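Local coordinates for excinuclease ABC, subunit A. (PDB 2VF7), which binds DNA and zinc and hydrolyses ATP as a UvrA-family member of the ABC superfamily, probably serving damage recognition in excision repair, at residues A[108-113]-A[373-378]; A[96-101]-A[384-389]; A[679-684]-A[698-703]. The protein carries 1 engineered substitution. One frame throughout, in Å; residues are numbered along the deposited sequence.

Contact 1. Residues A[108-113]-A[373-378]; sequences SSVGSV and LDRSTP. With ADP (adenosine-5'-diphosphate), chain D.
An isolated antiparallel bridge between S109 and S376 ties the run into helix 110-113 to the loop ahead of helix 382-393. The pair is of the non-hydrogen-bonded kind, its bonds lying on the flanking residues. T377 N donates to S108 O at 3.1 Å, the N-H coming from above the carbonyl plane. V110 N makes a weak bond to R375 O, which also receives the CA of S109 as a C-H donor at 3.2 Å. Beyond the bridge, G111 N, inside the first helical turn, bonds to L373 O at 3.1 Å. G111 has no side chain, and a CB there would press on L373 CB.

T377 turns inward with OG1 between its backbone N and carbonyl carbon (chi1 42°), where it accepts from S108 N at 3.0 Å; A106 O is a further, weak partner. Its methyl CG2, anti to the carbonyl carbon, meets V113 CG2 at 3.7 Å and S108 CB beside it. Toward R375, V110 CG2 lies against CB and CG of that arginine, while L380 borders the valine.

The loop belongs to a nucleotide site: its sequence runs on into LSPGE, consistent with the signature motif of an ABC ATPase, and R375 binds ADP. Its chain starts with CG anti to the backbone N and bends at chi2 (82°), so that CD sets off away from the 108-113 backbone. The guanidinium lies with one face over the adenine, C5 of the ADP standing 3.5 Å above the guanidinium plane and over its centre. NE is hydrogen-bonded to T379 OG1, which limits rotation of the group. R375 NH1 comes within 3.4 Å of the ribose O2' of the ADP, whereas K536 and the backbone amides of G533, G535 and S537 hold it from the P-loop.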
loop_
_atom_site.group_PDB
_atom_site.type_symbol
_atom_site.label_atom_id
_atom_site.label_comp_id
_atom_site.label_asym_id
_atom_site.label_seq_id
_atom_site.Cartn_x
_atom_site.Cartn_y
_atom_site.Cartn_z
ATOM N N SER A 108 3.088 3.183 19.229
ATOM C CA SER A 108 4.500 3.532 19.088
ATOM C C SER A 108 5.018 4.077 20.408
ATOM O O SER A 108 4.306 4.097 21.410
ATOM C CB SER A 108 4.705 4.604 18.007
ATOM O OG SER A 108 5.379 4.105 16.863
ATOM N N SER A 109 6.276 4.515 20.377
ATOM C CA SER A 109 6.940 5.215 21.469
ATOM C C SER A 109 7.306 6.581 20.933
ATOM O O SER A 109 7.243 6.801 19.731
ATOM C CB SER A 109 8.231 4.497 21.847
ATOM O OG SER A 109 8.224 3.165 21.385
ATOM N N VAL A 110 7.699 7.491 21.813
ATOM C CA VAL A 110 8.213 8.792 21.396
ATOM C C VAL A 110 9.520 8.631 20.589
ATOM O O VAL A 110 9.716 9.285 19.557
ATOM C CB VAL A 110 8.413 9.700 22.623
ATOM C CG1 VAL A 110 9.239 10.946 22.286
ATOM C CG2 VAL A 110 7.062 10.076 23.218
ATOM N N GLY A 111 10.385 7.732 21.055
ATOM C CA GLY A 111 11.634 7.422 20.383
ATOM C C GLY A 111 11.533 6.740 19.032
ATOM O O GLY A 111 12.520 6.678 18.293
ATOM N N SER A 112 10.352 6.227 18.703
ATOM C CA SER A 112 10.111 5.645 17.384
ATOM C C SER A 112 9.593 6.679 16.397
ATOM O O SER A 112 9.979 6.678 15.232
ATOM C CB SER A 112 9.111 4.497 17.471
ATOM O OG SER A 112 9.449 3.630 18.526
ATOM N N VAL A 113 8.706 7.551 16.865
ATOM C CA VAL A 113 8.116 8.572 16.012
ATOM C C VAL A 113 9.108 9.686 15.709
ATOM O O VAL A 113 8.963 10.406 14.713
ATOM C CB VAL A 113 6.800 9.152 16.615
ATOM C CG1 VAL A 113 6.123 10.122 15.640
ATOM C CG2 VAL A 113 5.832 8.029 16.949
ATOM N N LEU A 373 11.544 8.756 26.021
ATOM C CA LEU A 373 11.460 8.063 24.732
ATOM C C LEU A 373 10.794 6.670 24.749
ATOM O O LEU A 373 10.539 6.093 23.692
ATOM C CB LEU A 373 12.782 8.118 23.927
ATOM C CG LEU A 373 14.222 7.920 24.406
ATOM C CD1 LEU A 373 15.115 8.048 23.198
ATOM C CD2 LEU A 373 14.656 8.926 25.452
ATOM N N ASP A 374 10.464 6.169 25.940
ATOM C CA ASP A 374 9.673 4.931 26.076
ATOM C C ASP A 374 8.159 5.195 26.170
ATOM O O ASP A 374 7.350 4.263 26.186
ATOM C CB ASP A 374 10.175 4.073 27.254
ATOM C CG ASP A 374 10.065 4.782 28.618
ATOM O OD1 ASP A 374 9.676 5.972 28.681
ATOM O OD2 ASP A 374 10.374 4.131 29.647
ATOM N N ARG A 375 7.792 6.475 26.207
ATOM C CA ARG A 375 6.413 6.920 26.363
ATOM C C ARG A 375 5.557 6.548 25.160
ATOM O O ARG A 375 5.901 6.862 24.007
ATOM C CB ARG A 375 6.400 8.436 26.595
ATOM C CG ARG A 375 5.046 9.109 26.567
ATOM C CD ARG A 375 4.332 8.981 27.884
ATOM N NE ARG A 375 3.064 9.698 27.879
ATOM C CZ ARG A 375 2.894 10.933 28.343
ATOM N NH1 ARG A 375 3.912 11.608 28.860
ATOM N NH2 ARG A 375 1.696 11.499 28.284
ATOM N N SER A 376 4.441 5.880 25.454
ATOM C CA SER A 376 3.498 5.362 24.465
ATOM C C SER A 376 2.699 6.465 23.805
ATOM O O SER A 376 2.228 7.378 24.476
ATOM C CB SER A 376 2.527 4.384 25.132
ATOM O OG SER A 376 2.756 3.056 24.699
ATOM N N THR A 377 2.525 6.358 22.492
ATOM C CA THR A 377 1.849 7.391 21.715
ATOM C C THR A 377 0.354 7.603 21.997
ATOM O O THR A 377 -0.143 8.720 21.815
ATOM C CB THR A 377 2.074 7.228 20.186
ATOM O OG1 THR A 377 1.967 5.849 19.831
ATOM C CG2 THR A 377 3.456 7.737 19.797
ATOM N N PRO A 378 -0.379 6.545 22.393
ATOM C CA PRO A 378 -1.775 6.784 22.742
ATOM C C PRO A 378 -1.978 7.431 24.127
ATOM O O PRO A 378 -3.097 7.841 24.459
ATOM C CB PRO A 378 -2.392 5.373 22.710
ATOM C CG PRO A 378 -1.338 4.480 22.139
ATOM C CD PRO A 378 -0.053 5.113 22.488
HETATM P PB ADP D . 0.440 18.726 31.406
HETATM O O1B ADP D . 0.872 18.850 29.968
HETATM O O2B ADP D . -0.882 18.053 31.646
HETATM O O3B ADP D . 0.606 20.033 32.133
HETATM P PA ADP D . 1.249 16.160 32.497
HETATM O O1A ADP D . 1.427 15.278 31.304
HETATM O O2A ADP D . 0.020 16.063 33.342
HETATM O O3A ADP D . 1.500 17.708 32.098
HETATM O "O5'" ADP D . 2.480 15.764 33.466
HETATM C "C5'" ADP D . 3.801 16.232 33.227
HETATM C "C4'" ADP D . 4.870 15.199 33.543
HETATM O "O4'" ADP D . 4.304 13.915 33.793
HETATM C "C3'" ADP D . 5.747 15.043 32.314
HETATM O "O3'" ADP D . 7.105 14.876 32.715
HETATM C "C2'" ADP D . 5.226 13.788 31.641
HETATM O "O2'" ADP D . 6.193 13.134 30.807
HETATM C "C1'" ADP D . 4.768 12.956 32.823
HETATM N N9 ADP D . 3.691 12.021 32.416
HETATM C C8 ADP D . 2.387 12.341 32.243
HETATM N N7 ADP D . 1.652 11.265 31.877
HETATM C C5 ADP D . 2.512 10.224 31.803
HETATM C C6 ADP D . 2.410 8.781 31.466
HETATM N N6 ADP D . 1.211 8.244 31.127
HETATM N N1 ADP D . 3.539 8.031 31.512
HETATM C C2 ADP D . 4.740 8.561 31.840
HETATM N N3 ADP D . 4.906 9.863 32.159
HETATM C C4 ADP D . 3.851 10.727 32.158
#

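Contact 2. Residues A[96-101]-A[384-389]; sequences ALQQAR and ELQRLR. With ADP (adenosine-5'-diphosphate), chain E.
R389 and L97 bury the most surface where helix 382-393 meets the loop that leaves strand 94-96. The aliphatic CG of R389 rests on L97 CD2 at 4.0 Å, the two side chains crossing obliquely. Further out, the arginine bends at chi2 (127°) and again at chi3, and one face of its guanidinium comes over L97 CA, off centre toward the rim. R389 NH2 stands 2.9 Å from A96 O, at an angle too poor for a hydrogen bond, though the positive charge probably still favours the carbonyl.

One helical turn earlier, Q386 points at the same loop. With CG anti to the backbone N and the chain extended beyond it, its CG lies against L97 O at 3.4 Å and its side chain crosses that of Q98 at about a right angle. Q386 OE1 accepts from D406 N, which pins the amide to the end of strand 402-406. L97 is backed by that strand too, through a backbone bond to V404 and packing on Y403 and L405, while L390 and Q393 close in from the helix. Sequence and topology suggest that this is the Q-loop region of an ABC ATPase fold, held against the helix that follows the signature sequence. Beyond the interface the loop runs on to R101, whose NH2 donates to O1A of the bound ADP at 3.0 Å, edge-on and in the guanidinium plane.

R389 NH1 donates to S68 O of the second subunit. An alanine in place of R389 would probably leave that carbonyl without its donor and open a gap beside L97 CD2. Of the two carbonyls, S68 O of the second subunit is the bonded one; A96 O, merely close to NH2, would probably be polarised by the same charge.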
loop_
_atom_site.group_PDB
_atom_site.type_symbol
_atom_site.label_atom_id
_atom_site.label_comp_id
_atom_site.label_asym_id
_atom_site.label_seq_id
_atom_site.Cartn_x
_atom_site.Cartn_y
_atom_site.Cartn_z
ATOM N N ALA A 96 -0.464 15.048 5.955
ATOM C CA ALA A 96 -1.213 15.487 7.131
ATOM C C ALA A 96 -0.443 15.101 8.391
ATOM O O ALA A 96 -0.086 13.927 8.571
ATOM C CB ALA A 96 -2.623 14.894 7.162
ATOM N N LEU A 97 -0.176 16.098 9.237
ATOM C CA LEU A 97 0.478 15.861 10.531
ATOM C C LEU A 97 -0.468 15.408 11.658
ATOM O O LEU A 97 -0.042 15.232 12.799
ATOM C CB LEU A 97 1.338 17.063 10.944
ATOM C CG LEU A 97 2.493 17.315 9.949
ATOM C CD1 LEU A 97 3.305 18.510 10.362
ATOM C CD2 LEU A 97 3.385 16.072 9.775
ATOM N N GLN A 98 -1.744 15.202 11.308
ATOM C CA GLN A 98 -2.727 14.558 12.183
ATOM C C GLN A 98 -3.410 13.414 11.465
ATOM O O GLN A 98 -3.610 13.459 10.250
ATOM C CB GLN A 98 -3.768 15.564 12.676
ATOM C CG GLN A 98 -4.796 14.980 13.656
ATOM C CD GLN A 98 -4.962 15.821 14.894
ATOM O OE1 GLN A 98 -5.969 16.500 15.047
ATOM N NE2 GLN A 98 -3.961 15.799 15.785
ATOM N N GLN A 99 -3.779 12.390 12.226
ATOM C CA GLN A 99 -4.510 11.252 11.695
ATOM C C GLN A 99 -5.998 11.579 11.487
ATOM O O GLN A 99 -6.555 12.470 12.140
ATOM C CB GLN A 99 -4.364 10.082 12.666
ATOM C CG GLN A 99 -4.165 8.722 12.029
ATOM C CD GLN A 99 -3.996 7.643 13.090
ATOM O OE1 GLN A 99 -4.970 7.237 13.739
ATOM N NE2 GLN A 99 -2.751 7.182 13.287
ATOM N N ALA A 100 -6.630 10.835 10.583
ATOM C CA ALA A 100 -8.034 11.051 10.206
ATOM C C ALA A 100 -9.039 10.917 11.364
ATOM O O ALA A 100 -9.032 9.929 12.094
ATOM C CB ALA A 100 -8.423 10.111 9.066
ATOM N N ARG A 101 -9.871 11.946 11.518
ATOM C CA ARG A 101 -11.083 11.973 12.365
ATOM C C ARG A 101 -11.477 10.727 13.166
ATOM O O ARG A 101 -11.564 10.789 14.405
ATOM C CB ARG A 101 -12.281 12.378 11.508
ATOM C CG ARG A 101 -13.283 13.255 12.198
ATOM C CD ARG A 101 -12.788 14.680 12.284
ATOM N NE ARG A 101 -13.867 15.603 11.978
ATOM C CZ ARG A 101 -13.714 16.895 11.754
ATOM N NH1 ARG A 101 -12.523 17.453 11.816
ATOM N NH2 ARG A 101 -14.772 17.635 11.466
ATOM N N GLU A 384 0.282 17.135 21.705
ATOM C CA GLU A 384 1.606 16.600 21.970
ATOM C C GLU A 384 2.172 15.849 20.758
ATOM O O GLU A 384 3.270 16.184 20.302
ATOM C CB GLU A 384 1.622 15.742 23.237
ATOM C CG GLU A 384 2.039 16.538 24.500
ATOM C CD GLU A 384 1.802 15.794 25.826
ATOM O OE1 GLU A 384 1.105 14.761 25.832
ATOM O OE2 GLU A 384 2.301 16.263 26.877
ATOM N N LEU A 385 1.423 14.881 20.223
ATOM C CA LEU A 385 1.938 14.090 19.096
ATOM C C LEU A 385 2.000 14.809 17.770
ATOM O O LEU A 385 2.769 14.420 16.905
ATOM C CB LEU A 385 1.280 12.713 18.940
ATOM C CG LEU A 385 -0.205 12.403 19.010
ATOM C CD1 LEU A 385 -1.034 13.163 17.983
ATOM C CD2 LEU A 385 -0.362 10.918 18.777
ATOM N N GLN A 386 1.212 15.864 17.613
ATOM C CA GLN A 386 1.252 16.644 16.389
ATOM C C GLN A 386 2.475 17.530 16.411
ATOM O O GLN A 386 2.981 17.879 15.357
ATOM C CB GLN A 386 -0.021 17.474 16.196
ATOM C CG GLN A 386 -0.194 17.999 14.769
ATOM C CD GLN A 386 -1.463 18.776 14.566
ATOM O OE1 GLN A 386 -1.745 19.215 13.468
ATOM N NE2 GLN A 386 -2.247 18.941 15.624
ATOM N N ARG A 387 2.943 17.862 17.619
ATOM C CA ARG A 387 4.137 18.660 17.850
ATOM C C ARG A 387 5.401 17.821 17.724
ATOM O O ARG A 387 6.424 18.314 17.254
ATOM C CB ARG A 387 4.085 19.346 19.228
ATOM C CG ARG A 387 3.746 20.838 19.190
ATOM C CD ARG A 387 3.566 21.467 20.576
ATOM N NE ARG A 387 2.167 21.447 21.015
ATOM C CZ ARG A 387 1.738 21.038 22.210
ATOM N NH1 ARG A 387 2.590 20.617 23.137
ATOM N NH2 ARG A 387 0.441 21.063 22.485
ATOM N N LEU A 388 5.340 16.567 18.161
ATOM C CA LEU A 388 6.412 15.604 17.928
ATOM C C LEU A 388 6.527 15.181 16.471
ATOM O O LEU A 388 7.507 14.553 16.079
ATOM C CB LEU A 388 6.157 14.335 18.722
ATOM C CG LEU A 388 6.395 14.265 20.227
ATOM C CD1 LEU A 388 5.831 12.931 20.705
ATOM C CD2 LEU A 388 7.878 14.400 20.592
ATOM N N ARG A 389 5.493 15.456 15.683
ATOM C CA ARG A 389 5.497 15.090 14.273
ATOM C C ARG A 389 6.013 16.255 13.443
ATOM O O ARG A 389 6.681 16.070 12.426
ATOM C CB ARG A 389 4.118 14.644 13.839
ATOM C CG ARG A 389 4.193 13.584 12.781
ATOM C CD ARG A 389 3.383 12.344 13.120
ATOM N NE ARG A 389 2.158 12.228 12.326
ATOM C CZ ARG A 389 2.095 12.019 11.005
ATOM N NH1 ARG A 389 3.200 11.926 10.263
ATOM N NH2 ARG A 389 0.909 11.918 10.416
HETATM P PB ADP E . -14.944 23.114 10.976
HETATM O O1B ADP E . -14.868 24.614 10.979
HETATM O O2B ADP E . -15.558 22.538 12.218
HETATM O O3B ADP E . -13.614 22.472 10.629
HETATM P PA ADP E . -16.326 21.183 9.499
HETATM O O1A ADP E . -15.860 20.313 10.668
HETATM O O2A ADP E . -15.882 20.833 8.117
HETATM O O3A ADP E . -15.968 22.721 9.785
HETATM O "O5'" ADP E . -17.931 21.085 9.479
HETATM C "C5'" ADP E . -18.757 21.376 8.348
HETATM C "C4'" ADP E . -19.713 20.213 8.142
HETATM O "O4'" ADP E . -18.956 19.080 7.698
HETATM C "C3'" ADP E . -20.462 19.755 9.393
HETATM O "O3'" ADP E . -21.836 19.419 9.077
HETATM C "C2'" ADP E . -19.669 18.526 9.815
HETATM O "O2'" ADP E . -20.404 17.619 10.631
HETATM C "C1'" ADP E . -19.265 17.926 8.474
HETATM N N9 ADP E . -18.059 17.079 8.542
HETATM C C8 ADP E . -16.829 17.498 8.908
HETATM N N7 ADP E . -15.919 16.505 8.890
HETATM C C5 ADP E . -16.590 15.409 8.486
HETATM C C6 ADP E . -16.217 14.011 8.209
HETATM N N6 ADP E . -14.939 13.593 8.405
HETATM N N1 ADP E . -17.189 13.182 7.791
HETATM C C2 ADP E . -18.467 13.583 7.598
HETATM N N3 ADP E . -18.872 14.840 7.816
HETATM C C4 ADP E . -17.990 15.786 8.247
#

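Contact 3. Residues A[679-684]-A[698-703]; sequences VEYRGK and HDFFAD
F700, in the last turn of helix 694-700, pushes its ring between R682 and K684 of a type I' beta turn spanning Y681 to K684. Its CG is anti to the backbone N (chi1 -172°), and the ring meets a side chain on each face. On one face the guanidinium of R682 lies nearly parallel, its plane 9° from the ring's and the centres 4.1 Å apart, a stacked cation-pi pair reached tip to tip. On the opposite face K684 runs past in the reverse direction and sets CE 4.0 Å from the ring centroid in a CH-pi contact; the rim of the ring meets Y681 O in its plane.

R682 is fixed in rotation as well as stacked. NH2 also donates to Y681 OH, close to the guanidinium plane, and forms a salt bridge with E704. Y681 CE2 fills in beside F700 CE1 and touches F701 CE2, whose ring packs on helix 705-716. This is surface packing in the part of the chain that carries the second ABC transporter family sequence. R682 grips F700 O end-on with two nitrogens, NH2 at 2.6 Å and NH1 at 3.0 Å.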
loop_
_atom_site.group_PDB
_atom_site.type_symbol
_atom_site.label_atom_id
_atom_site.label_comp_id
_atom_site.label_asym_id
_atom_site.label_seq_id
_atom_site.Cartn_x
_atom_site.Cartn_y
_atom_site.Cartn_z
ATOM N N VAL A 679 -42.818 2.862 6.845
ATOM C CA VAL A 679 -43.584 3.349 8.003
ATOM C C VAL A 679 -43.204 4.793 8.325
ATOM O O VAL A 679 -42.023 5.104 8.535
ATOM C CB VAL A 679 -43.374 2.453 9.273
ATOM C CG1 VAL A 679 -44.255 2.921 10.441
ATOM C CG2 VAL A 679 -43.621 0.962 8.953
ATOM N N GLU A 680 -44.208 5.672 8.371
ATOM C CA GLU A 680 -43.964 7.085 8.661
ATOM C C GLU A 680 -44.729 7.634 9.869
ATOM O O GLU A 680 -45.959 7.499 9.975
ATOM C CB GLU A 680 -44.275 7.943 7.441
ATOM C CG GLU A 680 -43.457 7.644 6.206
ATOM C CD GLU A 680 -44.021 8.352 4.979
ATOM O OE1 GLU A 680 -45.184 8.780 5.018
ATOM O OE2 GLU A 680 -43.301 8.493 3.974
ATOM N N TYR A 681 -43.981 8.255 10.772
ATOM C CA TYR A 681 -44.524 9.076 11.860
ATOM C C TYR A 681 -44.492 10.533 11.411
ATOM O O TYR A 681 -43.406 11.108 11.210
ATOM C CB TYR A 681 -43.694 8.897 13.140
ATOM C CG TYR A 681 -43.963 9.924 14.230
ATOM C CD1 TYR A 681 -45.155 9.915 14.968
ATOM C CD2 TYR A 681 -43.017 10.898 14.537
ATOM C CE1 TYR A 681 -45.398 10.860 15.972
ATOM C CE2 TYR A 681 -43.252 11.830 15.531
ATOM C CZ TYR A 681 -44.435 11.804 16.239
ATOM O OH TYR A 681 -44.629 12.742 17.217
ATOM N N ARG A 682 -45.681 11.104 11.243
ATOM C CA ARG A 682 -45.877 12.485 10.801
ATOM C C ARG A 682 -45.130 12.831 9.521
ATOM O O ARG A 682 -44.432 13.852 9.459
ATOM C CB ARG A 682 -45.532 13.482 11.917
ATOM C CG ARG A 682 -46.629 13.707 12.949
ATOM C CD ARG A 682 -46.345 15.009 13.676
ATOM N NE ARG A 682 -45.375 14.840 14.754
ATOM C CZ ARG A 682 -44.529 15.783 15.170
ATOM N NH1 ARG A 682 -44.491 16.972 14.583
ATOM N NH2 ARG A 682 -43.700 15.524 16.179
ATOM N N GLY A 683 -45.282 11.975 8.508
ATOM C CA GLY A 683 -44.682 12.182 7.183
ATOM C C GLY A 683 -43.165 12.047 7.087
ATOM O O GLY A 683 -42.574 12.467 6.086
ATOM N N LYS A 684 -42.543 11.467 8.123
ATOM C CA LYS A 684 -41.110 11.153 8.141
ATOM C C LYS A 684 -40.845 9.664 8.410
ATOM O O LYS A 684 -41.421 9.102 9.338
ATOM C CB LYS A 684 -40.426 11.958 9.248
ATOM C CG LYS A 684 -40.377 13.457 9.007
ATOM C CD LYS A 684 -39.144 14.091 9.649
ATOM C CE LYS A 684 -39.152 15.618 9.449
ATOM N NZ LYS A 684 -39.532 15.999 8.054
ATOM N N HIS A 698 -35.545 19.973 16.601
ATOM C CA HIS A 698 -35.983 20.839 17.682
ATOM C C HIS A 698 -37.375 21.358 17.335
ATOM O O HIS A 698 -38.274 21.378 18.190
ATOM C CB HIS A 698 -34.961 21.972 17.842
ATOM C CG HIS A 698 -35.310 22.987 18.887
ATOM N ND1 HIS A 698 -36.036 24.125 18.605
ATOM C CD2 HIS A 698 -34.991 23.061 20.201
ATOM C CE1 HIS A 698 -36.167 24.846 19.706
ATOM N NE2 HIS A 698 -35.538 24.224 20.688
ATOM N N ASP A 699 -37.547 21.744 16.071
ATOM C CA ASP A 699 -38.843 22.061 15.488
ATOM C C ASP A 699 -39.818 20.883 15.535
ATOM O O ASP A 699 -40.921 21.007 16.049
ATOM C CB ASP A 699 -38.664 22.460 14.025
ATOM C CG ASP A 699 -38.133 23.857 13.857
ATOM O OD1 ASP A 699 -38.887 24.690 13.317
ATOM O OD2 ASP A 699 -36.976 24.130 14.250
ATOM N N PHE A 700 -39.398 19.752 14.986
ATOM C CA PHE A 700 -40.272 18.615 14.726
ATOM C C PHE A 700 -40.822 17.945 16.004
ATOM O O PHE A 700 -41.961 17.466 16.024
ATOM C CB PHE A 700 -39.528 17.620 13.818
ATOM C CG PHE A 700 -40.377 16.490 13.308
ATOM C CD1 PHE A 700 -40.203 15.188 13.806
ATOM C CD2 PHE A 700 -41.343 16.712 12.330
ATOM C CE1 PHE A 700 -40.993 14.133 13.347
ATOM C CE2 PHE A 700 -42.116 15.664 11.865
ATOM C CZ PHE A 700 -41.949 14.372 12.376
ATOM N N PHE A 701 -40.018 17.946 17.064
ATOM C CA PHE A 701 -40.355 17.286 18.330
ATOM C C PHE A 701 -40.714 18.243 19.450
ATOM O O PHE A 701 -40.679 17.849 20.617
ATOM C CB PHE A 701 -39.184 16.451 18.820
ATOM C CG PHE A 701 -38.941 15.221 18.012
ATOM C CD1 PHE A 701 -37.761 15.077 17.290
ATOM C CD2 PHE A 701 -39.892 14.208 17.966
ATOM C CE1 PHE A 701 -37.527 13.917 16.537
ATOM C CE2 PHE A 701 -39.682 13.062 17.220
ATOM C CZ PHE A 701 -38.492 12.914 16.509
ATOM N N ALA A 702 -41.039 19.487 19.095
ATOM C CA ALA A 702 -41.424 20.532 20.040
ATOM C C ALA A 702 -42.392 20.084 21.140
ATOM O O ALA A 702 -42.282 20.525 22.279
ATOM C CB ALA A 702 -42.021 21.700 19.286
ATOM N N ASP A 703 -43.340 19.218 20.792
ATOM C CA ASP A 703 -44.383 18.804 21.726
ATOM C C ASP A 703 -44.193 17.400 22.318
ATOM O O ASP A 703 -45.088 16.884 22.999
ATOM C CB ASP A 703 -45.762 18.951 21.071
ATOM C CG ASP A 703 -46.248 20.395 21.058
ATOM O OD1 ASP A 703 -46.812 20.833 20.023
ATOM O OD2 ASP A 703 -46.072 21.095 22.089
#

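Overall arrangement
Contacts 1 and 2 are buried, adjoin each other and both reach the second subunit; contact 1 nests along the chain inside the loop closed by contact 2. They meet through helix 382-393, where V110 CG2 packs on L388 CD1 at 4.0 Å, and each includes an arginine bound to a different ADP. Mainly backbone bonds knit contact 1, whereas contact 2 has no hydrogen bond between its segments and relies on packing plus partners beyond them. Contact 3 lies at the surface, its centre about 50 Å from contact 1's and 42 Å from contact 2's, away from the nucleotides, and joins a turn to a helix end by cation-pi stacking and an arginine grip on a backbone carbonyl.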